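Local coordinates for aspartate aminotransferase, cytoplasmic (Schizosaccharomyces pombe 972h-, PDB 6JPK), which catalyses the reversible transfer of an amino group from L-aspartate to 2-oxoglutarate, using pyridoxal 5'-phosphate and giving oxaloacetate and L-glutamate, at residues His25-Pro30 and Arg373-Phe378; Ala82-Leu87 and His93-Asp98; Arg89-Leu94 and Glu239-Asn244; Pro139-Leu144 and Leu184-Ala189. The protein carries 1 engineered substitution. One frame throughout, in Å; residues are numbered along the deposited sequence.

Overall arrangement
The four contacts illustrate how chemistry follows position in a pyridoxal-phosphate-dependent aminotransferase. Interaction 4 is the buried one, about 7 Å from the chain centre, where a helix packs on a strand of the parallel part of the large sheet, beside the predicted substrate site, through histidine rings and a leucine methyl. Interactions 2 and 3, their centres about 9 Å apart, both use helix 93-96; these partly buried contacts rest on apolar side chains, with an amide joining in the second. Interaction 1, partly buried and peripheral, its centre about 27 Å from that of the chain and across it from that pair, relies on hydrogen bonds to a carboxylate and joins early and late parts of the chain, enclosing the other three in sequence.

Interaction 1. Residues His25-Pro30 and Arg373-Phe378; sequences HQDEDP and RYHLYF
Asp-27, just beyond helix 16-26, faces His-375 and Tyr-377 and illustrates how one carboxylate oxygen can join distant parts of a chain. Its CB lies against the phenol, 3.3 Å from Tyr-377 OH. CG is anti to the backbone N (chi1 -168°), which carries the carboxylate between phenol and imidazole. There Asp-27 OD2 accepts twice: Tyr-377 OH donates to its anti lone pair at 2.6 Å, and His-375 ND1 to its syn lone pair at 2.8 Å, the oxygen lying near the imidazole plane. Asp-27 OD1 turns back to its own chain and takes the backbone N of Asp-29 at 2.8 Å, an Asx turn that helps fix the carboxylate's rotation. Asp-29 covers one face of the imidazole, its CB 3.5 Å from the His-375 ring centroid in a CH-pi contact and its carboxylate stacked at 24° to the ring; OD1 of Asp-29 is held by the backbone N of Lys-31. Two carboxylates so close would be expected to stabilise a protonated imidazole. With an alanine in place of Asp-27, Tyr-377 OH and His-375 ND1 would probably lose their shared acceptor. In the small domain, built in this family from N- and C-terminal parts of the chain, strand 376-377 pairs in parallel with strand 33-34, Tyr-377 packs on Leu-20 and Gln-23 of helix 16-26, and Leu-376 leans on helix 394-407.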
# COMPACT_ATOMS: atom_id res chain seq x y z
N HIS A 25 -10.47 15.53 -22.08
CA HIS A 25 -9.71 16.74 -21.82
C HIS A 25 -9.38 17.50 -23.09
O HIS A 25 -9.26 18.73 -23.06
CB HIS A 25 -8.45 16.42 -21.01
CG HIS A 25 -8.74 16.03 -19.60
ND1 HIS A 25 -9.43 16.86 -18.73
CD2 HIS A 25 -8.48 14.91 -18.90
CE1 HIS A 25 -9.56 16.27 -17.56
NE2 HIS A 25 -8.99 15.08 -17.64
N GLN A 26 -9.25 16.80 -24.22
CA GLN A 26 -8.96 17.47 -25.49
C GLN A 26 -10.20 18.10 -26.13
O GLN A 26 -10.06 18.97 -27.00
CB GLN A 26 -8.34 16.47 -26.48
N ASP A 27 -11.40 17.70 -25.73
CA ASP A 27 -12.62 18.24 -26.31
C ASP A 27 -12.78 19.71 -25.93
O ASP A 27 -12.72 20.07 -24.75
CB ASP A 27 -13.83 17.42 -25.83
CG ASP A 27 -15.09 17.73 -26.60
OD1 ASP A 27 -15.33 18.91 -26.92
OD2 ASP A 27 -15.85 16.78 -26.89
N GLU A 28 -13.02 20.56 -26.93
CA GLU A 28 -13.09 22.01 -26.74
C GLU A 28 -14.51 22.53 -26.54
O GLU A 28 -14.70 23.74 -26.38
CB GLU A 28 -12.44 22.72 -27.94
CG GLU A 28 -10.98 22.31 -28.13
CD GLU A 28 -10.30 22.97 -29.32
OE1 GLU A 28 -9.18 22.54 -29.66
OE2 GLU A 28 -10.87 23.92 -29.93
N ASP A 29 -15.51 21.65 -26.54
CA ASP A 29 -16.88 22.12 -26.45
C ASP A 29 -17.23 22.43 -24.99
O ASP A 29 -17.00 21.60 -24.11
CB ASP A 29 -17.86 21.10 -27.01
CG ASP A 29 -19.24 21.69 -27.26
OD1 ASP A 29 -19.95 22.04 -26.29
OD2 ASP A 29 -19.63 21.81 -28.45
N PRO A 30 -17.80 23.61 -24.72
CA PRO A 30 -18.13 23.96 -23.32
C PRO A 30 -19.16 23.05 -22.66
O PRO A 30 -19.20 22.98 -21.42
CB PRO A 30 -18.65 25.41 -23.44
CG PRO A 30 -18.99 25.60 -24.88
CD PRO A 30 -18.06 24.72 -25.66
N ARG A 373 -21.77 13.95 -30.80
CA ARG A 373 -22.78 14.98 -30.99
C ARG A 373 -23.14 15.73 -29.71
O ARG A 373 -23.67 16.84 -29.79
CB ARG A 373 -24.05 14.39 -31.60
CG ARG A 373 -23.81 13.66 -32.93
CD ARG A 373 -23.75 14.64 -34.09
NE ARG A 373 -24.98 15.42 -34.20
CZ ARG A 373 -26.06 15.05 -34.91
NH1 ARG A 373 -26.06 13.91 -35.59
NH2 ARG A 373 -27.13 15.84 -34.93
N TYR A 374 -22.90 15.14 -28.53
CA TYR A 374 -23.22 15.82 -27.27
C TYR A 374 -22.03 15.90 -26.32
O TYR A 374 -22.20 16.41 -25.20
CB TYR A 374 -24.41 15.12 -26.59
CG TYR A 374 -25.69 15.28 -27.38
CD1 TYR A 374 -25.98 14.45 -28.46
CD2 TYR A 374 -26.60 16.30 -27.07
CE1 TYR A 374 -27.16 14.60 -29.20
CE2 TYR A 374 -27.78 16.47 -27.81
CZ TYR A 374 -28.05 15.61 -28.87
OH TYR A 374 -29.21 15.77 -29.60
N HIS A 375 -20.85 15.42 -26.72
CA HIS A 375 -19.62 15.57 -25.95
C HIS A 375 -19.74 14.94 -24.57
O HIS A 375 -19.22 15.47 -23.58
CB HIS A 375 -19.22 17.04 -25.87
CG HIS A 375 -19.26 17.72 -27.21
ND1 HIS A 375 -18.21 17.65 -28.10
CD2 HIS A 375 -20.25 18.37 -27.85
CE1 HIS A 375 -18.54 18.29 -29.21
NE2 HIS A 375 -19.77 18.74 -29.08
N LEU A 376 -20.45 13.82 -24.50
CA LEU A 376 -20.54 13.00 -23.30
C LEU A 376 -19.51 11.89 -23.39
O LEU A 376 -19.47 11.16 -24.39
CB LEU A 376 -21.92 12.37 -23.13
CG LEU A 376 -23.12 13.28 -23.28
CD1 LEU A 376 -24.36 12.49 -22.96
CD2 LEU A 376 -22.99 14.50 -22.36
N TYR A 377 -18.71 11.73 -22.33
CA TYR A 377 -17.60 10.79 -22.30
C TYR A 377 -17.88 9.70 -21.27
O TYR A 377 -17.88 9.96 -20.06
CB TYR A 377 -16.29 11.54 -22.03
CG TYR A 377 -15.89 12.34 -23.26
CD1 TYR A 377 -16.46 13.60 -23.52
CD2 TYR A 377 -15.01 11.81 -24.19
CE1 TYR A 377 -16.12 14.31 -24.66
CE2 TYR A 377 -14.66 12.50 -25.31
CZ TYR A 377 -15.22 13.74 -25.55
OH TYR A 377 -14.84 14.38 -26.71
N PHE A 378 -18.15 8.48 -21.75
CA PHE A 378 -18.39 7.33 -20.89
C PHE A 378 -18.09 6.05 -21.67
O PHE A 378 -17.83 6.09 -22.88
CB PHE A 378 -19.82 7.34 -20.29
CG PHE A 378 -20.95 7.39 -21.31
CD1 PHE A 378 -21.25 8.55 -22.01
CD2 PHE A 378 -21.75 6.27 -21.52
CE1 PHE A 378 -22.31 8.59 -22.92
CE2 PHE A 378 -22.82 6.30 -22.42
CZ PHE A 378 -23.10 7.46 -23.12

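Interaction 2. Residues Ala82-Leu87 and His93-Asp98; sequences AAAEVL and HLLSED
Segments 82-87 and 93-98, on helix 77-87 and the short helix 93-96, have their nearest CA atoms at Glu-85 and Leu-95, 7.3 Å apart. They form a helix-loop-helix unit, the link of five residues turning the chain back so that the second helix lies beside the last turns of the first, at the edge of the large cofactor-binding domain. The example is one of local apolar packing: a single leucine does most of the work. Leu-95 has its CG anti to its carbonyl carbon (chi1 -79°), a setting that brings both branches against the neighbouring helix. CD1 comes up to the methyl of Ala-84, 3.7 Å from its CB, and the small size of that alanine lets the leucine sit close to the helix backbone. The other branch lies by the peptide, with CD2 4.2 Å from Ala-84 O. Glu-85 adds the aliphatic part of its side chain: its CG rests 4.0 Å from Leu-95 CG, and the chain, extended beyond that carbon, carries the carboxylate away from the leucine. The contact is thus partly open to solvent at the glutamate and buried at the alanine, where Ala-84 also touches His-268 of strand 264-270. Beyond Leu-95 the short helix closes in a Schellman motif at Asp-98, which has positive phi and whose side chain forms a salt bridge with Lys-277. In that closing turn Asp-98 N reaches back to Leu-95 O at 2.8 Å, and Glu-97 N to His-93 O at 2.9 Å.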
# COMPACT_ATOMS: atom_id res chain seq x y z
N ALA A 82 -13.27 -1.35 14.77
CA ALA A 82 -14.45 -0.57 14.40
C ALA A 82 -14.91 -0.88 12.98
O ALA A 82 -16.12 -0.87 12.70
CB ALA A 82 -14.15 0.92 14.53
N ALA A 83 -13.97 -1.13 12.06
CA ALA A 83 -14.35 -1.46 10.69
C ALA A 83 -15.16 -2.74 10.63
O ALA A 83 -16.13 -2.84 9.87
CB ALA A 83 -13.10 -1.58 9.82
N ALA A 84 -14.77 -3.75 11.42
CA ALA A 84 -15.53 -4.98 11.51
C ALA A 84 -16.89 -4.75 12.17
O ALA A 84 -17.90 -5.34 11.76
CB ALA A 84 -14.73 -6.03 12.28
N GLU A 85 -16.93 -3.94 13.23
CA GLU A 85 -18.19 -3.72 13.93
C GLU A 85 -19.24 -3.09 13.02
O GLU A 85 -20.41 -3.48 13.06
CB GLU A 85 -17.96 -2.85 15.17
CG GLU A 85 -17.20 -3.59 16.27
CD GLU A 85 -16.85 -2.73 17.48
OE1 GLU A 85 -16.85 -3.28 18.61
OE2 GLU A 85 -16.56 -1.52 17.31
N VAL A 86 -18.84 -2.14 12.17
CA VAL A 86 -19.85 -1.46 11.35
C VAL A 86 -20.39 -2.40 10.27
O VAL A 86 -21.54 -2.25 9.83
CB VAL A 86 -19.30 -0.14 10.77
CG1 VAL A 86 -18.26 -0.40 9.68
CG2 VAL A 86 -20.45 0.75 10.22
N LEU A 87 -19.60 -3.41 9.85
CA LEU A 87 -20.09 -4.42 8.91
C LEU A 87 -21.11 -5.34 9.54
O LEU A 87 -22.04 -5.81 8.87
CB LEU A 87 -18.93 -5.28 8.39
CG LEU A 87 -17.91 -4.67 7.44
CD1 LEU A 87 -16.82 -5.68 7.12
CD2 LEU A 87 -18.61 -4.17 6.18
N HIS A 93 -21.52 -10.79 18.16
CA HIS A 93 -20.86 -11.96 18.74
C HIS A 93 -19.65 -12.41 17.92
O HIS A 93 -18.76 -13.07 18.47
CB HIS A 93 -21.84 -13.13 18.86
CG HIS A 93 -22.21 -13.74 17.54
ND1 HIS A 93 -23.14 -13.17 16.70
CD2 HIS A 93 -21.76 -14.85 16.91
CE1 HIS A 93 -23.25 -13.90 15.61
NE2 HIS A 93 -22.42 -14.93 15.71
N LEU A 94 -19.59 -12.08 16.62
CA LEU A 94 -18.42 -12.44 15.82
C LEU A 94 -17.17 -11.76 16.35
O LEU A 94 -16.09 -12.36 16.39
CB LEU A 94 -18.62 -12.09 14.35
CG LEU A 94 -19.79 -12.76 13.63
CD1 LEU A 94 -20.00 -12.11 12.25
CD2 LEU A 94 -19.59 -14.27 13.51
N LEU A 95 -17.30 -10.50 16.79
CA LEU A 95 -16.17 -9.78 17.37
C LEU A 95 -15.86 -10.26 18.78
O LEU A 95 -14.71 -10.56 19.11
CB LEU A 95 -16.46 -8.28 17.38
CG LEU A 95 -16.31 -7.45 16.11
CD1 LEU A 95 -14.87 -7.53 15.61
CD2 LEU A 95 -17.31 -7.88 15.05
N SER A 96 -16.88 -10.31 19.65
CA SER A 96 -16.62 -10.59 21.06
C SER A 96 -16.14 -12.02 21.26
O SER A 96 -15.38 -12.29 22.20
CB SER A 96 -17.87 -10.29 21.90
OG SER A 96 -18.97 -11.10 21.55
N GLU A 97 -16.54 -12.96 20.39
CA GLU A 97 -15.95 -14.29 20.42
C GLU A 97 -14.57 -14.35 19.77
O GLU A 97 -13.99 -15.44 19.71
CB GLU A 97 -16.88 -15.30 19.73
CG GLU A 97 -18.20 -15.53 20.45
CD GLU A 97 -19.15 -16.43 19.67
OE1 GLU A 97 -18.67 -17.23 18.83
OE2 GLU A 97 -20.39 -16.34 19.88
N ASP A 98 -14.05 -13.23 19.26
CA ASP A 98 -12.70 -13.20 18.67
C ASP A 98 -12.61 -14.08 17.42
O ASP A 98 -11.63 -14.80 17.21
CB ASP A 98 -11.64 -13.61 19.71
CG ASP A 98 -10.22 -13.26 19.29
OD1 ASP A 98 -10.01 -12.18 18.70
OD2 ASP A 98 -9.30 -14.07 19.57

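Interaction 3. Residues Arg89-Leu94 and Glu239-Asn244; sequences RPNPHL and EFVKYN
Val-241 meets Asn-91 and Leu-94 where the end of helix 235-241, passing into a type I turn from Val-241 to Asn-244, faces the loop that leads into helix 93-96. Within the large domain the contact ties the loop after helix 77-87 to this helix end, and illustrates one branched side chain serving an apolar and a polar neighbour at once. The apolar part is tip to tip: Leu-94 CD1 lies 3.9 Å from Val-241 CG2. The first torsion of the valine, with CG1 anti to the backbone N (chi1 174°), directs both methyls at the 89-94 segment, CG2 nearest to Leu-94 CD1 and CG1 nearest to Asn-91 CG, though CG1 also touches the leucine. The amide part is van der Waals contact. Asn-91 CG is 3.9 Å from Val-241 CG1, and ND2 approaches Val-241 CB at 3.9 Å, while the same nitrogen donates to Asn-238 OD1. That bond gives the NH2 group a polar partner, although the amide lies against hydrocarbon. An alanine in place of Asn-91 would probably leave Asn-238 OD1 without this donor and open a gap beside Val-241 CG1. Phe-88, in the same loop, also touches both Val-241 and Leu-94, making a small apolar cluster. Within the 239-244 segment, Lys-242 NZ forms a salt bridge with Glu-239 OE2 at 2.9 Å, approaching on the syn side but 32° out of the carboxylate plane.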
# COMPACT_ATOMS: atom_id res chain seq x y z
N ARG A 89 -23.06 -5.05 12.57
CA ARG A 89 -23.85 -4.53 13.68
C ARG A 89 -24.92 -5.52 14.15
O ARG A 89 -25.09 -5.65 15.38
CB ARG A 89 -24.45 -3.16 13.33
CG ARG A 89 -23.38 -2.12 12.90
CD ARG A 89 -23.69 -0.68 13.37
NE ARG A 89 -24.79 -0.07 12.63
CZ ARG A 89 -25.42 1.04 12.99
NH1 ARG A 89 -25.08 1.69 14.10
NH2 ARG A 89 -26.41 1.51 12.23
N PRO A 90 -25.64 -6.25 13.28
CA PRO A 90 -26.56 -7.28 13.78
C PRO A 90 -25.88 -8.52 14.36
O PRO A 90 -26.59 -9.38 14.89
CB PRO A 90 -27.39 -7.66 12.55
CG PRO A 90 -27.18 -6.52 11.56
CD PRO A 90 -25.78 -6.07 11.82
N ASN A 91 -24.56 -8.66 14.27
CA ASN A 91 -23.87 -9.87 14.73
C ASN A 91 -22.63 -9.53 15.56
O ASN A 91 -21.51 -9.93 15.22
CB ASN A 91 -23.51 -10.75 13.54
CG ASN A 91 -24.71 -11.46 12.95
OD1 ASN A 91 -25.30 -12.31 13.60
ND2 ASN A 91 -25.07 -11.14 11.71
N PRO A 92 -22.80 -8.80 16.67
CA PRO A 92 -21.62 -8.43 17.48
C PRO A 92 -20.88 -9.62 18.07
O PRO A 92 -19.72 -9.46 18.46
CB PRO A 92 -22.22 -7.53 18.57
CG PRO A 92 -23.65 -7.99 18.70
CD PRO A 92 -24.07 -8.36 17.29
N HIS A 93 -21.52 -10.79 18.16
CA HIS A 93 -20.86 -11.96 18.74
C HIS A 93 -19.65 -12.41 17.92
O HIS A 93 -18.76 -13.07 18.47
CB HIS A 93 -21.84 -13.13 18.86
CG HIS A 93 -22.21 -13.74 17.54
ND1 HIS A 93 -23.14 -13.17 16.70
CD2 HIS A 93 -21.76 -14.85 16.91
CE1 HIS A 93 -23.25 -13.90 15.61
NE2 HIS A 93 -22.42 -14.93 15.71
N LEU A 94 -19.59 -12.08 16.62
CA LEU A 94 -18.42 -12.44 15.82
C LEU A 94 -17.17 -11.76 16.35
O LEU A 94 -16.09 -12.36 16.39
CB LEU A 94 -18.62 -12.09 14.35
CG LEU A 94 -19.79 -12.76 13.63
CD1 LEU A 94 -20.00 -12.11 12.25
CD2 LEU A 94 -19.59 -14.27 13.51
N GLU A 239 -26.79 -11.71 6.48
CA GLU A 239 -27.62 -12.88 6.21
C GLU A 239 -26.75 -14.12 6.06
O GLU A 239 -27.10 -15.20 6.57
CB GLU A 239 -28.46 -12.65 4.96
CG GLU A 239 -29.65 -13.61 4.84
CD GLU A 239 -30.71 -13.39 5.93
OE1 GLU A 239 -30.71 -12.33 6.62
OE2 GLU A 239 -31.56 -14.28 6.09
N PHE A 240 -25.60 -13.99 5.39
CA PHE A 240 -24.74 -15.14 5.18
C PHE A 240 -24.18 -15.67 6.49
O PHE A 240 -23.94 -16.88 6.61
CB PHE A 240 -23.60 -14.78 4.21
CG PHE A 240 -22.84 -15.97 3.71
CD1 PHE A 240 -23.38 -16.81 2.76
CD2 PHE A 240 -21.58 -16.27 4.21
CE1 PHE A 240 -22.69 -17.93 2.30
CE2 PHE A 240 -20.87 -17.39 3.76
CZ PHE A 240 -21.43 -18.22 2.81
N VAL A 241 -24.02 -14.81 7.50
CA VAL A 241 -23.51 -15.25 8.80
C VAL A 241 -24.37 -16.36 9.38
O VAL A 241 -23.86 -17.27 10.05
CB VAL A 241 -23.41 -14.06 9.78
CG1 VAL A 241 -23.03 -14.56 11.19
CG2 VAL A 241 -22.40 -13.03 9.29
N LYS A 242 -25.68 -16.32 9.13
CA LYS A 242 -26.61 -17.31 9.66
C LYS A 242 -26.26 -18.74 9.25
O LYS A 242 -26.68 -19.68 9.92
CB LYS A 242 -28.03 -17.01 9.18
CG LYS A 242 -28.53 -15.62 9.54
CD LYS A 242 -29.94 -15.40 9.01
CE LYS A 242 -30.52 -14.09 9.51
NZ LYS A 242 -31.88 -13.86 8.94
N TYR A 243 -25.53 -18.92 8.15
CA TYR A 243 -25.25 -20.26 7.64
C TYR A 243 -24.03 -20.91 8.28
O TYR A 243 -23.77 -22.08 8.01
CB TYR A 243 -25.09 -20.21 6.12
CG TYR A 243 -26.29 -19.65 5.40
CD1 TYR A 243 -26.26 -18.40 4.83
CD2 TYR A 243 -27.47 -20.38 5.31
CE1 TYR A 243 -27.36 -17.88 4.18
CE2 TYR A 243 -28.58 -19.87 4.64
CZ TYR A 243 -28.51 -18.61 4.09
OH TYR A 243 -29.60 -18.08 3.44
N ASN A 244 -23.27 -20.18 9.10
CA ASN A 244 -22.15 -20.73 9.87
C ASN A 244 -21.10 -21.40 8.96
O ASN A 244 -20.65 -22.52 9.21
CB ASN A 244 -22.66 -21.71 10.95
CG ASN A 244 -21.69 -21.88 12.14
OD1 ASN A 244 -20.94 -20.96 12.51
ND2 ASN A 244 -21.71 -23.07 12.74

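Interaction 4. Residues Pro139-Leu144 and Leu184-Ala189; sequences PVHRTL and LLHACA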
# COMPACT_ATOMS: atom_id res chain seq x y z
N PRO A 139 -12.90 -4.50 -13.60
CA PRO A 139 -11.93 -5.31 -14.37
C PRO A 139 -10.71 -5.77 -13.58
O PRO A 139 -10.11 -6.79 -13.94
CB PRO A 139 -11.52 -4.37 -15.52
CG PRO A 139 -12.65 -3.36 -15.61
CD PRO A 139 -13.12 -3.17 -14.19
N VAL A 140 -10.34 -5.07 -12.51
CA VAL A 140 -9.23 -5.53 -11.68
C VAL A 140 -9.56 -6.84 -10.97
O VAL A 140 -8.64 -7.56 -10.57
CB VAL A 140 -8.84 -4.41 -10.70
CG1 VAL A 140 -7.79 -4.88 -9.72
CG2 VAL A 140 -8.30 -3.21 -11.48
N HIS A 141 -10.83 -7.18 -10.79
CA HIS A 141 -11.14 -8.47 -10.17
C HIS A 141 -10.52 -9.62 -10.95
O HIS A 141 -10.02 -10.58 -10.36
CB HIS A 141 -12.65 -8.67 -10.04
CG HIS A 141 -13.25 -7.99 -8.85
ND1 HIS A 141 -14.62 -7.90 -8.66
CD2 HIS A 141 -12.68 -7.37 -7.79
CE1 HIS A 141 -14.86 -7.24 -7.54
NE2 HIS A 141 -13.70 -6.92 -6.99
N ARG A 142 -10.52 -9.53 -12.28
CA ARG A 142 -9.95 -10.61 -13.07
C ARG A 142 -8.43 -10.61 -13.02
O ARG A 142 -7.81 -11.63 -12.70
CB ARG A 142 -10.43 -10.54 -14.53
CG ARG A 142 -9.65 -11.51 -15.42
CD ARG A 142 -10.13 -11.50 -16.88
NE ARG A 142 -11.48 -12.04 -17.00
CZ ARG A 142 -11.79 -13.33 -17.16
NH1 ARG A 142 -10.83 -14.26 -17.22
NH2 ARG A 142 -13.06 -13.68 -17.27
N THR A 143 -7.80 -9.47 -13.34
CA THR A 143 -6.35 -9.44 -13.46
C THR A 143 -5.67 -9.65 -12.11
O THR A 143 -4.62 -10.28 -12.04
CB THR A 143 -5.87 -8.13 -14.10
OG1 THR A 143 -6.38 -7.01 -13.36
CG2 THR A 143 -6.35 -8.02 -15.53
N LEU A 144 -6.26 -9.14 -11.03
CA LEU A 144 -5.63 -9.33 -9.72
C LEU A 144 -5.51 -10.82 -9.38
O LEU A 144 -4.46 -11.27 -8.90
CB LEU A 144 -6.41 -8.58 -8.65
CG LEU A 144 -5.92 -8.65 -7.20
CD1 LEU A 144 -6.16 -7.32 -6.48
CD2 LEU A 144 -6.58 -9.80 -6.44
N LEU A 184 -16.80 -14.57 -5.92
CA LEU A 184 -16.56 -13.18 -5.53
C LEU A 184 -17.88 -12.44 -5.71
O LEU A 184 -18.33 -12.23 -6.84
CB LEU A 184 -15.46 -12.57 -6.39
CG LEU A 184 -14.45 -11.61 -5.77
CD1 LEU A 184 -13.71 -10.83 -6.86
CD2 LEU A 184 -15.09 -10.66 -4.75
N LEU A 185 -18.50 -12.05 -4.60
CA LEU A 185 -19.84 -11.47 -4.59
C LEU A 185 -19.77 -9.99 -4.23
O LEU A 185 -18.99 -9.60 -3.34
CB LEU A 185 -20.73 -12.19 -3.59
CG LEU A 185 -20.83 -13.72 -3.78
CD1 LEU A 185 -21.65 -14.35 -2.67
CD2 LEU A 185 -21.41 -14.06 -5.16
N HIS A 186 -20.58 -9.18 -4.90
CA HIS A 186 -20.72 -7.76 -4.57
C HIS A 186 -21.80 -7.63 -3.50
O HIS A 186 -22.95 -8.04 -3.73
CB HIS A 186 -21.11 -6.95 -5.81
CG HIS A 186 -20.13 -7.02 -6.94
ND1 HIS A 186 -19.55 -5.90 -7.50
CD2 HIS A 186 -19.65 -8.08 -7.64
CE1 HIS A 186 -18.74 -6.26 -8.49
NE2 HIS A 186 -18.78 -7.58 -8.59
N ALA A 187 -21.45 -7.06 -2.35
CA ALA A 187 -22.41 -7.00 -1.24
C ALA A 187 -23.59 -6.09 -1.54
O ALA A 187 -24.72 -6.39 -1.15
CB ALA A 187 -21.71 -6.53 0.03
N CYS A 188 -23.35 -4.95 -2.20
CA CYS A 188 -24.41 -4.06 -2.66
C CYS A 188 -23.83 -3.08 -3.67
O CYS A 188 -22.61 -2.90 -3.75
CB CYS A 188 -25.06 -3.29 -1.50
SG CYS A 188 -23.97 -2.09 -0.70
N ALA A 189 -24.72 -2.42 -4.41
CA ALA A 189 -24.32 -1.45 -5.43
C ALA A 189 -23.29 -2.07 -6.37
O ALA A 189 -22.10 -1.71 -6.39
CB ALA A 189 -23.77 -0.18 -4.79
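His-141 of helix 140-147 has Leu-184 over one face of its ring and His-186 at its edge, both on strand 182-186, one of the parallel strands of the large-domain sheet of a fold-type I aminotransferase. Helix 140-147 is the crossover of a beta-alpha-beta unit between strands 131-135 and 152-159, and here it packs on strand 182-186, which borders strand 131-135 on the other side, an instance of aromatic rings filling a helix-sheet interface. His-141 loses most surface. With CG anti to its carbonyl carbon (chi1 -82°) its ring is laid across the strand, and Leu-184 CD1 presses on one face almost centrally, 3.5 Å from the His-141 ring centroid and 12° off the ring normal, a CH-pi contact. His-186 closes in at the edge: the rings form an offset edge-to-face pair, centroids 5.6 Å apart and planes at 67°, with the edge of His-141 toward the face of His-186. The nitrogens do not bond to each other; Thr-137 OG1 is hydrogen-bonded to both His-141 ND1 and His-186 NE2, and His-141 NE2 is bonded to Asp-219 OD2. This second-shell position is consistent with relatives, in which a histidine braces the aspartate facing the cofactor's pyridine nitrogen. Trp-138 and Asn-191, predicted to bind L-aspartate, lie close by. Between the two imidazoles the nearest atoms are His-141 CE1 and His-186 NE2, 4.1 Å apart.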